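PDB 5ZE8: cytochrome c552 from Thermochromatium tepidum, which carries five covalently bound hemes c and probably transfers electrons at low potential in a thermophilic purple sulfur photosynthetic bacterium. Local coordinates for residues G81-V89 and D110-H118; M226-N234 and P239-F247. One frame throughout, in Å; residues are numbered along the deposited sequence.

Contact 1 (G81-V89 and D110-H118); sequences GDPTAEGMV and DQTTKLDAH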
loop_
_atom_site.group_PDB
_atom_site.type_symbol
_atom_site.label_atom_id
_atom_site.label_comp_id
_atom_site.label_asym_id
_atom_site.label_seq_id
_atom_site.Cartn_x
_atom_site.Cartn_y
_atom_site.Cartn_z
ATOM N N GLY A 81 4.835 -21.066 4.070
ATOM C CA GLY A 81 5.478 -21.781 5.177
ATOM C C GLY A 81 6.362 -20.916 6.003
ATOM O O GLY A 81 6.181 -19.690 6.098
ATOM N N ASP A 82 7.313 -21.530 6.701
ATOM C CA ASP A 82 8.134 -20.810 7.679
ATOM C C ASP A 82 9.066 -19.798 6.989
ATOM O O ASP A 82 9.868 -20.193 6.152
ATOM C CB ASP A 82 8.978 -21.831 8.402
ATOM C CG ASP A 82 9.699 -21.318 9.589
ATOM O OD1 ASP A 82 10.107 -20.124 9.685
ATOM O OD2 ASP A 82 9.877 -22.178 10.540
ATOM N N PRO A 83 9.028 -18.515 7.374
ATOM C CA PRO A 83 9.982 -17.570 6.780
ATOM C C PRO A 83 11.404 -17.700 7.265
ATOM O O PRO A 83 12.274 -17.020 6.730
ATOM C CB PRO A 83 9.443 -16.209 7.274
ATOM C CG PRO A 83 8.678 -16.538 8.464
ATOM C CD PRO A 83 8.104 -17.872 8.305
ATOM N N THR A 84 11.656 -18.613 8.221
ATOM C CA THR A 84 13.010 -18.895 8.701
ATOM C C THR A 84 13.554 -20.205 8.110
ATOM O O THR A 84 14.602 -20.653 8.548
ATOM C CB THR A 84 13.082 -19.024 10.186
ATOM O OG1 THR A 84 12.188 -20.051 10.565
ATOM C CG2 THR A 84 12.706 -17.734 10.830
ATOM N N ALA A 85 12.900 -20.737 7.095
ATOM C CA ALA A 85 13.315 -21.994 6.442
ATOM C C ALA A 85 13.840 -21.743 5.016
ATOM O O ALA A 85 13.162 -21.030 4.259
ATOM C CB ALA A 85 12.206 -23.004 6.473
ATOM N N GLU A 86 14.947 -22.415 4.638
ATOM C CA GLU A 86 15.362 -22.503 3.231
ATOM C C GLU A 86 14.504 -23.486 2.463
ATOM O O GLU A 86 13.876 -24.409 3.057
ATOM C CB GLU A 86 16.862 -22.881 3.104
ATOM C CG GLU A 86 17.420 -22.799 1.693
ATOM C CD GLU A 86 17.269 -21.415 1.054
ATOM O OE1 GLU A 86 16.197 -21.169 0.427
ATOM O OE2 GLU A 86 18.244 -20.623 1.186
ATOM N N GLY A 87 14.386 -23.243 1.146
ATOM C CA GLY A 87 13.721 -24.179 0.230
ATOM C C GLY A 87 12.258 -24.240 0.294
ATOM O O GLY A 87 11.603 -25.173 -0.190
ATOM N N MET A 88 11.644 -23.190 0.877
ATOM C CA MET A 88 10.210 -23.137 0.878
ATOM C C MET A 88 9.660 -22.856 -0.540
ATOM O O MET A 88 10.338 -22.287 -1.398
ATOM C CB MET A 88 9.712 -22.061 1.814
ATOM C CG MET A 88 10.012 -22.257 3.273
ATOM S SD MET A 88 9.213 -23.730 3.996
ATOM C CE MET A 88 10.393 -25.029 3.588
ATOM N N VAL A 89 8.449 -23.365 -0.762
ATOM C CA VAL A 89 7.685 -23.172 -2.007
ATOM C C VAL A 89 6.263 -22.836 -1.648
ATOM O O VAL A 89 5.791 -23.119 -0.559
ATOM C CB VAL A 89 7.749 -24.401 -2.993
ATOM C CG1 VAL A 89 9.155 -24.708 -3.347
ATOM C CG2 VAL A 89 7.049 -25.584 -2.332
ATOM N N ASP A 110 18.601 -13.464 -4.593
ATOM C CA ASP A 110 19.572 -14.485 -4.234
ATOM C C ASP A 110 18.974 -15.897 -4.228
ATOM O O ASP A 110 19.654 -16.885 -3.834
ATOM C CB ASP A 110 20.155 -14.151 -2.832
ATOM C CG ASP A 110 21.162 -13.073 -2.878
ATOM O OD1 ASP A 110 21.574 -12.668 -4.011
ATOM O OD2 ASP A 110 21.477 -12.515 -1.779
ATOM N N GLN A 111 17.735 -16.065 -4.733
ATOM C CA GLN A 111 17.055 -17.401 -4.747
ATOM C C GLN A 111 17.062 -18.073 -3.387
ATOM O O GLN A 111 17.352 -19.302 -3.286
ATOM C CB GLN A 111 17.634 -18.355 -5.838
ATOM C CG GLN A 111 16.676 -19.456 -6.358
ATOM C CD GLN A 111 15.544 -18.997 -7.234
ATOM O OE1 GLN A 111 14.541 -19.752 -7.370
ATOM N NE2 GLN A 111 15.649 -17.855 -7.859
ATOM N N THR A 112 16.697 -17.345 -2.346
ATOM C CA THR A 112 16.598 -17.918 -0.992
ATOM C C THR A 112 15.295 -17.551 -0.309
ATOM O O THR A 112 14.778 -16.428 -0.564
ATOM C CB THR A 112 17.776 -17.485 -0.120
ATOM O OG1 THR A 112 17.690 -18.128 1.178
ATOM C CG2 THR A 112 17.853 -16.010 0.107
ATOM N N THR A 113 14.792 -18.454 0.512
ATOM C CA THR A 113 13.564 -18.274 1.255
ATOM C C THR A 113 13.825 -18.112 2.747
ATOM O O THR A 113 12.883 -17.893 3.494
ATOM C CB THR A 113 12.493 -19.356 0.997
ATOM O OG1 THR A 113 12.928 -20.622 1.575
ATOM C CG2 THR A 113 12.321 -19.561 -0.474
ATOM N N LYS A 114 15.088 -18.146 3.156
ATOM C CA LYS A 114 15.407 -18.045 4.586
ATOM C C LYS A 114 15.671 -16.607 4.940
ATOM O O LYS A 114 16.766 -16.090 4.766
ATOM C CB LYS A 114 16.645 -18.941 4.913
ATOM C CG LYS A 114 16.886 -18.954 6.425
ATOM C CD LYS A 114 17.856 -20.056 6.805
ATOM C CE LYS A 114 18.412 -19.867 8.227
ATOM N NZ LYS A 114 17.359 -19.713 9.225
ATOM N N LEU A 115 14.586 -15.968 5.348
ATOM C CA LEU A 115 14.564 -14.499 5.393
ATOM C C LEU A 115 15.350 -13.960 6.571
ATOM O O LEU A 115 15.670 -12.772 6.588
ATOM C CB LEU A 115 13.119 -14.027 5.447
ATOM C CG LEU A 115 12.282 -14.456 4.234
ATOM C CD1 LEU A 115 10.878 -13.913 4.357
ATOM C CD2 LEU A 115 12.971 -14.136 2.899
ATOM N N ASP A 116 15.654 -14.792 7.589
ATOM C CA ASP A 116 16.352 -14.284 8.749
ATOM C C ASP A 116 17.842 -14.381 8.649
ATOM O O ASP A 116 18.547 -14.018 9.569
ATOM C CB ASP A 116 15.899 -14.955 10.063
ATOM C CG ASP A 116 16.109 -16.422 10.134
ATOM O OD1 ASP A 116 16.334 -17.043 9.116
ATOM O OD2 ASP A 116 15.946 -16.935 11.312
ATOM N N ALA A 117 18.346 -14.860 7.542
ATOM C CA ALA A 117 19.776 -15.119 7.406
ATOM C C ALA A 117 20.685 -13.963 7.208
ATOM O O ALA A 117 21.907 -14.118 7.450
ATOM C CB ALA A 117 19.975 -16.076 6.269
ATOM N N HIS A 118 20.170 -12.798 6.769
ATOM C CA HIS A 118 21.018 -11.729 6.376
ATOM C C HIS A 118 20.241 -10.419 6.421
ATOM O O HIS A 118 19.068 -10.487 6.118
ATOM C CB HIS A 118 21.620 -11.989 5.015
ATOM C CG HIS A 118 22.714 -11.066 4.645
ATOM N ND1 HIS A 118 22.479 -9.814 4.146
ATOM C CD2 HIS A 118 24.068 -11.237 4.580
ATOM C CE1 HIS A 118 23.627 -9.216 3.869
ATOM N NE2 HIS A 118 24.608 -10.084 4.103
HETATM O O HOH W 1 10.379 -18.841 3.712
HETATM O O HOH W 2 15.079 -21.569 -2.303
#

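Contact 2 (M226-N234 and P239-F247); sequences MGCHDQRDN and PLCQTGKEF. With HEC (heme c), chain E.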
loop_
_atom_site.group_PDB
_atom_site.type_symbol
_atom_site.label_atom_id
_atom_site.label_comp_id
_atom_site.label_asym_id
_atom_site.label_seq_id
_atom_site.Cartn_x
_atom_site.Cartn_y
_atom_site.Cartn_z
ATOM N N MET A 226 5.892 0.405 -10.075
ATOM C CA MET A 226 4.902 -0.442 -10.707
ATOM C C MET A 226 5.177 -1.917 -10.640
ATOM O O MET A 226 4.186 -2.685 -10.649
ATOM C CB MET A 226 4.630 -0.047 -12.199
ATOM C CG MET A 226 3.848 1.197 -12.390
ATOM S SD MET A 226 2.149 1.025 -11.783
ATOM C CE MET A 226 2.614 1.863 -10.386
ATOM N N GLY A 227 6.414 -2.363 -10.600
ATOM C CA GLY A 227 6.652 -3.836 -10.550
ATOM C C GLY A 227 5.979 -4.507 -9.349
ATOM O O GLY A 227 5.492 -5.649 -9.393
ATOM N N CYS A 228 5.998 -3.782 -8.249
ATOM C CA CYS A 228 5.381 -4.269 -6.993
ATOM C C CYS A 228 3.998 -3.830 -6.774
ATOM O O CYS A 228 3.293 -4.487 -5.961
ATOM C CB CYS A 228 6.240 -3.838 -5.795
ATOM S SG CYS A 228 7.939 -4.454 -5.976
ATOM N N HIS A 229 3.569 -2.732 -7.402
ATOM C CA HIS A 229 2.264 -2.140 -7.135
ATOM C C HIS A 229 1.268 -2.140 -8.289
ATOM O O HIS A 229 0.105 -1.684 -8.071
ATOM C CB HIS A 229 2.526 -0.716 -6.696
ATOM C CG HIS A 229 2.954 -0.628 -5.252
ATOM N ND1 HIS A 229 2.020 -0.711 -4.223
ATOM C CD2 HIS A 229 4.167 -0.386 -4.682
ATOM C CE1 HIS A 229 2.705 -0.542 -3.080
ATOM N NE2 HIS A 229 4.001 -0.394 -3.342
ATOM N N ASP A 230 1.638 -2.621 -9.480
ATOM C CA ASP A 230 0.700 -2.510 -10.679
ATOM C C ASP A 230 -0.450 -3.471 -10.479
ATOM O O ASP A 230 -1.640 -3.052 -10.427
ATOM C CB ASP A 230 1.463 -2.730 -11.980
ATOM C CG ASP A 230 0.614 -2.770 -13.179
ATOM O OD1 ASP A 230 -0.538 -2.468 -13.135
ATOM O OD2 ASP A 230 1.102 -3.279 -14.210
ATOM N N GLN A 231 -0.128 -4.748 -10.292
ATOM C CA GLN A 231 -1.204 -5.772 -10.328
ATOM C C GLN A 231 -0.701 -7.029 -9.675
ATOM O O GLN A 231 0.495 -7.260 -9.676
ATOM C CB GLN A 231 -1.679 -6.021 -11.764
ATOM C CG GLN A 231 -2.970 -6.797 -11.876
ATOM C CD GLN A 231 -3.723 -6.719 -13.220
ATOM O OE1 GLN A 231 -3.753 -5.688 -13.907
ATOM N NE2 GLN A 231 -4.379 -7.819 -13.557
ATOM N N ARG A 232 -1.608 -7.771 -9.035
ATOM C CA ARG A 232 -1.312 -9.149 -8.741
ATOM C C ARG A 232 -2.540 -9.922 -8.924
ATOM O O ARG A 232 -3.603 -9.487 -8.449
ATOM C CB ARG A 232 -0.791 -9.255 -7.289
ATOM C CG ARG A 232 -0.826 -10.704 -6.789
ATOM C CD ARG A 232 -0.181 -10.926 -5.447
ATOM N NE ARG A 232 -0.348 -12.327 -5.019
ATOM C CZ ARG A 232 -0.801 -12.716 -3.820
ATOM N NH1 ARG A 232 -0.883 -14.008 -3.591
ATOM N NH2 ARG A 232 -1.213 -11.857 -2.885
ATOM N N ASP A 233 -2.421 -11.079 -9.620
ATOM C CA ASP A 233 -3.585 -11.907 -9.944
ATOM C C ASP A 233 -3.506 -13.201 -9.195
ATOM O O ASP A 233 -2.439 -13.638 -8.738
ATOM C CB ASP A 233 -3.613 -12.262 -11.404
ATOM C CG ASP A 233 -3.902 -11.101 -12.325
ATOM O OD1 ASP A 233 -4.225 -9.980 -11.931
ATOM O OD2 ASP A 233 -3.813 -11.363 -13.576
ATOM N N ASN A 234 -4.686 -13.781 -9.009
ATOM C CA ASN A 234 -4.756 -15.132 -8.490
ATOM C C ASN A 234 -4.425 -16.103 -9.633
ATOM O O ASN A 234 -4.117 -15.690 -10.764
ATOM C CB ASN A 234 -6.080 -15.349 -7.740
ATOM C CG ASN A 234 -7.235 -15.737 -8.637
ATOM O OD1 ASN A 234 -7.104 -15.806 -9.853
ATOM N ND2 ASN A 234 -8.373 -15.999 -8.024
ATOM N N PRO A 239 -7.919 -10.318 -10.759
ATOM C CA PRO A 239 -7.081 -9.428 -9.991
ATOM C C PRO A 239 -7.347 -9.499 -8.491
ATOM O O PRO A 239 -8.518 -9.535 -8.035
ATOM C CB PRO A 239 -7.470 -8.021 -10.520
ATOM C CG PRO A 239 -8.053 -8.263 -11.834
ATOM C CD PRO A 239 -8.708 -9.616 -11.794
ATOM N N LEU A 240 -6.272 -9.463 -7.721
ATOM C CA LEU A 240 -6.337 -9.307 -6.259
ATOM C C LEU A 240 -6.027 -7.848 -5.903
ATOM O O LEU A 240 -6.785 -7.144 -5.206
ATOM C CB LEU A 240 -5.314 -10.243 -5.578
ATOM C CG LEU A 240 -5.526 -11.721 -5.847
ATOM C CD1 LEU A 240 -4.258 -12.462 -5.464
ATOM C CD2 LEU A 240 -6.705 -12.187 -5.001
ATOM N N CYS A 241 -4.913 -7.360 -6.450
ATOM C CA CYS A 241 -4.422 -5.934 -6.295
ATOM C C CYS A 241 -4.390 -5.349 -7.695
ATOM O O CYS A 241 -3.956 -6.013 -8.646
ATOM C CB CYS A 241 -2.982 -5.822 -5.724
ATOM S SG CYS A 241 -2.022 -4.362 -6.368
ATOM N N GLN A 242 -4.826 -4.102 -7.880
ATOM C CA GLN A 242 -4.950 -3.594 -9.255
ATOM C C GLN A 242 -4.823 -2.072 -9.288
ATOM O O GLN A 242 -5.454 -1.374 -10.114
ATOM C CB GLN A 242 -6.250 -4.076 -9.880
ATOM C CG GLN A 242 -7.502 -3.663 -9.097
ATOM C CD GLN A 242 -8.687 -4.641 -9.252
ATOM O OE1 GLN A 242 -9.087 -4.947 -10.359
ATOM N NE2 GLN A 242 -9.269 -5.072 -8.123
ATOM N N THR A 243 -3.901 -1.622 -8.482
ATOM C CA THR A 243 -3.631 -0.155 -8.352
ATOM C C THR A 243 -3.233 0.420 -9.731
ATOM O O THR A 243 -3.660 1.524 -10.103
ATOM C CB THR A 243 -2.496 0.127 -7.369
ATOM O OG1 THR A 243 -2.809 -0.393 -6.108
ATOM C CG2 THR A 243 -2.198 1.660 -7.212
ATOM N N GLY A 244 -2.452 -0.290 -10.524
ATOM C CA GLY A 244 -2.210 0.180 -11.947
ATOM C C GLY A 244 -3.330 0.261 -12.931
ATOM O O GLY A 244 -3.409 1.244 -13.676
ATOM N N LYS A 245 -4.251 -0.715 -12.957
ATOM C CA LYS A 245 -5.395 -0.638 -13.840
ATOM C C LYS A 245 -6.245 0.471 -13.348
ATOM O O LYS A 245 -6.866 1.178 -14.159
ATOM C CB LYS A 245 -6.163 -1.986 -13.815
ATOM C CG LYS A 245 -7.378 -2.149 -14.756
ATOM C CD LYS A 245 -7.923 -3.603 -14.809
ATOM C CE LYS A 245 -6.841 -4.666 -14.618
ATOM N NZ LYS A 245 -7.327 -6.038 -14.858
ATOM N N GLU A 246 -6.356 0.667 -12.025
ATOM C CA GLU A 246 -7.174 1.791 -11.567
ATOM C C GLU A 246 -6.601 3.132 -12.028
ATOM O O GLU A 246 -7.313 3.993 -12.574
ATOM C CB GLU A 246 -7.292 1.818 -10.043
ATOM C CG GLU A 246 -7.975 0.572 -9.445
ATOM C CD GLU A 246 -7.582 0.267 -8.014
ATOM O OE1 GLU A 246 -6.975 1.149 -7.378
ATOM O OE2 GLU A 246 -7.917 -0.861 -7.508
ATOM N N PHE A 247 -5.295 3.248 -11.860
ATOM C CA PHE A 247 -4.556 4.460 -12.232
ATOM C C PHE A 247 -4.701 4.773 -13.733
ATOM O O PHE A 247 -4.982 5.902 -14.108
ATOM C CB PHE A 247 -3.072 4.372 -11.793
ATOM C CG PHE A 247 -2.370 5.677 -11.938
ATOM C CD1 PHE A 247 -1.932 6.044 -13.199
ATOM C CD2 PHE A 247 -2.309 6.570 -10.917
ATOM C CE1 PHE A 247 -1.366 7.292 -13.399
ATOM C CE2 PHE A 247 -1.717 7.830 -11.103
ATOM C CZ PHE A 247 -1.265 8.168 -12.337
HETATM FE FE HEC E . 5.517 0.042 -1.955
HETATM C CHA HEC E . 3.608 -0.848 0.729
HETATM C CHB HEC E . 4.088 3.155 -1.955
HETATM C CHC HEC E . 7.698 1.003 -4.410
HETATM C CHD HEC E . 6.602 -3.229 -2.319
HETATM N NA HEC E . 4.147 0.941 -0.832
HETATM C C1A HEC E . 3.449 0.446 0.257
HETATM C C2A HEC E . 2.539 1.430 0.795
HETATM C C3A HEC E . 2.666 2.504 -0.025
HETATM C C4A HEC E . 3.728 2.242 -0.958
HETATM C CMA HEC E . 1.950 3.850 0.099
HETATM C CAA HEC E . 1.561 1.226 1.895
HETATM C CBA HEC E . 2.201 1.564 3.239
HETATM C CGA HEC E . 1.219 1.271 4.377
HETATM O O1A HEC E . 0.686 0.153 4.519
HETATM O O2A HEC E . 1.011 2.139 5.277
HETATM N NB HEC E . 5.790 1.768 -2.982
HETATM C C1B HEC E . 5.087 2.917 -2.896
HETATM C C2B HEC E . 5.561 3.843 -3.872
HETATM C C3B HEC E . 6.561 3.262 -4.561
HETATM C C4B HEC E . 6.759 1.944 -3.937
HETATM C CMB HEC E . 4.974 5.237 -4.071
HETATM C CAB HEC E . 7.459 3.823 -5.602
HETATM C CBB HEC E . 8.052 5.091 -5.244
HETATM N NC HEC E . 6.861 -0.880 -3.085
HETATM C C1C HEC E . 7.655 -0.356 -4.019
HETATM C C2C HEC E . 8.564 -1.342 -4.659
HETATM C C3C HEC E . 8.226 -2.512 -4.073
HETATM C C4C HEC E . 7.180 -2.257 -3.102
HETATM C CMC HEC E . 9.570 -1.063 -5.765
HETATM C CAC HEC E . 8.757 -3.927 -4.338
HETATM C CBC HEC E . 10.133 -4.132 -4.519
HETATM N ND HEC E . 5.150 -1.633 -1.010
HETATM C C1D HEC E . 5.661 -2.896 -1.292
HETATM C C2D HEC E . 5.163 -3.878 -0.343
HETATM C C3D HEC E . 4.363 -3.235 0.514
HETATM C C4D HEC E . 4.374 -1.809 0.093
HETATM C CMD HEC E . 5.524 -5.309 -0.426
HETATM C CAD HEC E . 3.563 -3.888 1.671
HETATM C CBD HEC E . 4.428 -4.501 2.733
HETATM C CGD HEC E . 3.568 -5.037 3.871
HETATM O O1D HEC E . 2.485 -4.491 4.241
HETATM O O2D HEC E . 3.990 -6.083 4.454
HETATM O O HOH W 3 -0.645 -1.444 -4.668
HETATM O O HOH W 4 -3.777 -3.424 -12.345
HETATM O O HOH W 5 -6.509 -8.260 -15.406
#

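Contact 1 (G81-V89 and D110-H118)
The E86 carboxylate reaches across to T112 and T113 and is gripped at both oxygens. T113 N meets OE1 on the syn side, 32° out of the carboxylate plane, with E86 OE1 3.1 Å from T113 N. OE2 takes the hydroxyl of T112, also on the syn side and out of plane, at 2.6 Å from E86 OE2 to T112 OG1. From its own segment, G87 N adds a bond to the anti lone pair of OE1. The glutamate reaches both threonines because its chain bends at chi2 (57°). A water on OE1 adds a further donor, so hydrogen bonds to both oxygens restrict rotation of the group. The D116 carboxylate receives K114 NZ in a salt bridge at OD1, while D116 OD2 rests 3.4 Å from T84 CG2.

These are two irregular loops joined side by side within the cytochrome c554 family region. A type I turn from D82 to A85 shapes one; the other leaves helix 105-109 through a Schellman motif with Q111 as C-prime residue, followed by an ST turn from T112 OG1 to K114 N.

T113 projects from 110-118 into the loop 81-89. Its OG1, placed between backbone N and carbonyl carbon (chi1 70°), donates to A85 O in the carbonyl plane, on a lone pair, at 2.7 Å between T113 OG1 and A85 O, and accepts from M88 N. K114 NZ also bonds T84 O, and L115 N donates to P83 O over 2.9 Å, nearly along the C=O axis. The apolar side is modest: P83 CB lies 4.0 Å from L115 CD1, and L115 also packs on L100 of helix 100-103. Finally, one water donates to both backbones, 2.8 Å from D82 O and 2.7 Å from T113 O.

Contact 2 (M226-N234 and P239-F247)
Backbone bonds join R232 to the opposite strand in a short antiparallel hairpin with a classic bulge. R232 O accepts from both L240 N (2.8 Å between R232 O and L240 N) and C241 N, each in its carbonyl plane, while R232 N donates to C241 O. Beyond this pairing, D230 O takes G244 N on a lone pair in the carbonyl plane, tying the link between helix 226-229 and the hairpin to the first turn of helix 243-250. Since G244 has no side chain, the D230 carboxylate can approach closely, OD1 lying 3.3 Å from G244 CA.

Van der Waals packing is led by L240, whose CD1 methyl is laid on the flat face of the R232 guanidinium, over its centre and 3.8 Å from R232 CZ; it also touches the N234 CB. The arginine chain is extended from CG to NE, and the leucine crosses it at a slant.

Among polar side chains, the Q231 amide donates from NE2 to the D233 OD1 syn lone pair, exactly in the amide plane and almost straight (178°). The K245 chain bends at chi3 (-32°) and lays CE 3.3 Å from Q231 OE1.

Covalent and metal bonds belong to the heme. C228 and H229 form the second half of a CXXCH heme-binding motif, with C228 SG bonded to the heme CAC. H229 NE2 binds the heme FE at 2.1 Å, and H61 supplies the other axial nitrogen. A water at the ring edge, in its plane, accepts from H229 ND1 at 2.8 Å and also hydrogen-bonds T243 OG1, which has T314 as a further partner. The helix 243-250 thus reaches the axial ligand through one water. The H229 ND1-to-water bond probably helps hold the imidazole's rotation and may strengthen its donation to the bis-histidine iron.

In the fold
Following the chain from its N terminus, contact 1 closes first: segment 110-118 returns to 81-89 after twenty residues that include helices 100-103 and 105-109, drawing the turn after helix 70-79 onto the approach to helix 119-122. Contact 2 opens well after this and closes a far tighter loop, only four residues separating its segments. The two therefore run in series, neither nesting nor crossing. The centres of contact 1 and contact 2 lie about 25 Å apart. Their nearest atoms are about 12 Å apart, so they do not touch. Contact 1 sits toward the periphery, whereas contact 2 lies nearer the centre of the chain, beside heme, and reaches strand 351-357 of the later beta sheet through Y354 and L356.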